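Local coordinates for protein tropomodulin TMD-1 (Caenorhabditis elegans, PDB 1PGV) that is the C-terminal domain of a protein that probably caps the pointed end of actin filaments and maintains their length and dynamics, at residues Met151-Asn156 / His173-Ala178. Residues are numbered along the deposited sequence; the frame is centred on the assembly and turned at random.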
loop_
_atom_site.group_PDB
_atom_site.type_symbol
_atom_site.label_atom_id
_atom_site.label_comp_id
_atom_site.label_asym_id
_atom_site.label_seq_id
_atom_site.Cartn_x
_atom_site.Cartn_y
_atom_site.Cartn_z
ATOM N N MET A 151 -3.882 -14.308 -6.172
ATOM C CA MET A 151 -5.321 -14.326 -6.386
ATOM C C MET A 151 -5.950 -12.973 -6.068
ATOM O O MET A 151 -6.889 -12.541 -6.748
ATOM C CB MET A 151 -5.980 -15.417 -5.540
ATOM C CG MET A 151 -5.528 -16.824 -5.926
ATOM S SD MET A 151 -5.601 -17.116 -7.714
ATOM C CE MET A 151 -7.337 -17.331 -7.944
ATOM N N ALA A 152 -5.439 -12.308 -5.037
ATOM C CA ALA A 152 -5.949 -10.998 -4.637
ATOM C C ALA A 152 -5.685 -9.989 -5.747
ATOM O O ALA A 152 -6.558 -9.194 -6.102
ATOM C CB ALA A 152 -5.271 -10.533 -3.362
ATOM N N ILE A 153 -4.471 -10.026 -6.275
ATOM C CA ILE A 153 -4.072 -9.116 -7.345
ATOM C C ILE A 153 -4.885 -9.373 -8.612
ATOM O O ILE A 153 -5.341 -8.440 -9.278
ATOM C CB ILE A 153 -2.572 -9.274 -7.649
ATOM C CG1 ILE A 153 -1.752 -8.777 -6.452
ATOM C CG2 ILE A 153 -2.206 -8.505 -8.916
ATOM C CD1 ILE A 153 -0.264 -9.090 -6.533
ATOM N N GLU A 154 -5.075 -10.645 -8.943
ATOM C CA GLU A 154 -5.825 -11.007 -10.132
ATOM C C GLU A 154 -7.252 -10.467 -10.073
ATOM O O GLU A 154 -7.847 -10.160 -11.104
ATOM C CB GLU A 154 -5.818 -12.531 -10.289
ATOM C CG GLU A 154 -6.342 -13.045 -11.601
ATOM C CD GLU A 154 -6.073 -14.528 -11.774
ATOM O OE1 GLU A 154 -4.966 -14.892 -12.228
ATOM O OE2 GLU A 154 -6.973 -15.322 -11.438
ATOM N N GLU A 155 -7.799 -10.335 -8.867
ATOM C CA GLU A 155 -9.157 -9.830 -8.705
ATOM C C GLU A 155 -9.197 -8.300 -8.661
ATOM O O GLU A 155 -10.255 -7.692 -8.837
ATOM C CB GLU A 155 -9.774 -10.385 -7.418
ATOM C CG GLU A 155 -11.270 -10.233 -7.344
ATOM C CD GLU A 155 -11.844 -10.750 -6.041
ATOM O OE1 GLU A 155 -11.328 -11.769 -5.528
ATOM O OE2 GLU A 155 -12.814 -10.141 -5.544
ATOM N N ASN A 156 -8.047 -7.684 -8.422
ATOM C CA ASN A 156 -7.971 -6.224 -8.333
ATOM C C ASN A 156 -7.883 -5.634 -9.744
ATOM O O ASN A 156 -7.012 -6.012 -10.515
ATOM C CB ASN A 156 -6.736 -5.822 -7.523
ATOM C CG ASN A 156 -6.716 -4.338 -7.181
ATOM O OD1 ASN A 156 -6.761 -3.484 -8.074
ATOM N ND2 ASN A 156 -6.649 -4.023 -5.881
ATOM N N HIS A 173 3.560 -15.055 -13.292
ATOM C CA HIS A 173 2.788 -15.003 -14.530
ATOM C C HIS A 173 1.394 -14.405 -14.344
ATOM O O HIS A 173 0.995 -13.501 -15.084
ATOM C CB HIS A 173 2.658 -16.408 -15.128
ATOM C CG HIS A 173 1.745 -16.482 -16.313
ATOM N ND1 HIS A 173 2.036 -15.880 -17.519
ATOM C CD2 HIS A 173 0.543 -17.084 -16.475
ATOM C CE1 HIS A 173 1.053 -16.109 -18.372
ATOM N NE2 HIS A 173 0.134 -16.837 -17.763
ATOM N N ARG A 174 0.648 -14.903 -13.363
ATOM C CA ARG A 174 -0.698 -14.395 -13.137
ATOM C C ARG A 174 -0.698 -12.932 -12.698
ATOM O O ARG A 174 -1.582 -12.161 -13.076
ATOM C CB ARG A 174 -1.429 -15.282 -12.127
ATOM C CG ARG A 174 -1.565 -16.715 -12.627
ATOM C CD ARG A 174 -2.310 -17.625 -11.667
ATOM N NE ARG A 174 -3.739 -17.350 -11.622
ATOM C CZ ARG A 174 -4.645 -18.223 -11.193
ATOM N NH1 ARG A 174 -4.262 -19.424 -10.777
ATOM N NH2 ARG A 174 -5.928 -17.896 -11.174
ATOM N N VAL A 175 0.301 -12.541 -11.916
ATOM C CA VAL A 175 0.395 -11.162 -11.464
ATOM C C VAL A 175 0.724 -10.258 -12.654
ATOM O O VAL A 175 0.051 -9.249 -12.873
ATOM C CB VAL A 175 1.460 -11.017 -10.361
ATOM C CG1 VAL A 175 1.792 -9.551 -10.122
ATOM C CG2 VAL A 175 0.917 -11.626 -9.067
ATOM N N SER A 176 1.739 -10.626 -13.424
ATOM C CA SER A 176 2.119 -9.836 -14.596
ATOM C C SER A 176 0.927 -9.668 -15.541
ATOM O O SER A 176 0.648 -8.563 -16.014
ATOM C CB SER A 176 3.279 -10.503 -15.333
ATOM O OG SER A 176 2.902 -11.777 -15.824
ATOM N N GLU A 177 0.217 -10.759 -15.817
ATOM C CA GLU A 177 -0.943 -10.695 -16.702
ATOM C C GLU A 177 -2.026 -9.762 -16.173
ATOM O O GLU A 177 -2.614 -8.980 -16.929
ATOM C CB GLU A 177 -1.534 -12.091 -16.907
ATOM C CG GLU A 177 -0.671 -12.980 -17.769
ATOM C CD GLU A 177 -0.513 -12.424 -19.166
ATOM O OE1 GLU A 177 -1.544 -12.259 -19.850
ATOM O OE2 GLU A 177 0.634 -12.146 -19.576
ATOM N N ALA A 178 -2.295 -9.844 -14.875
ATOM C CA ALA A 178 -3.308 -9.004 -14.259
ATOM C C ALA A 178 -2.922 -7.527 -14.330
ATOM O O ALA A 178 -3.761 -6.675 -14.632
ATOM C CB ALA A 178 -3.512 -9.412 -12.803
HETATM O O HOH W 1 -3.839 -13.236 -14.179
#
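The helical turns carrying Glu-154 and Arg-174 run nearly parallel, their axes 8.8 Å apart at closest approach with a crossing angle of 17°, and the backbones come nearest at the CA atoms of Glu-154 and Ala-178. In a salt bridge, Arg-174 grips the Glu-154 carboxylate side-on through NE and NH2. Its NE donates to Glu-154 OE1 at 2.8 Å, and its NH2 donates to the syn lone pair of Glu-154 OE2, also at 2.8 Å. The carboxylate and guanidinium planes are 27° apart. CG of Glu-154 is anti to the backbone N (chi1 -170°), and the extended chain beyond it carries the carboxylate to the arginine. SD of Met-151 lies over one guanidinium face, offset toward the rim and 3.6 Å from Arg-174 NH2. A water donates to both Glu-154 OE1 and the carbonyl O of Arg-174. The two helices, 143-155 and 169-190, are the last of the leucine-rich-repeat-like domain, in which helices alternate with the strands of a parallel sheet. Helix 169-190 packs here beside its predecessor. An alanine in place of Arg-174 would probably leave the Glu-154 carboxylate without its charged mate and Glu-170, which pairs with NH1, without this partner. The buried side of the contact is apolar: Ile-153 CD1 meets Val-175 CG2 at 3.8 Å, and both residues touch Phe-166. The methyl CB of Ala-178 sits 3.9 Å from Glu-154 CA.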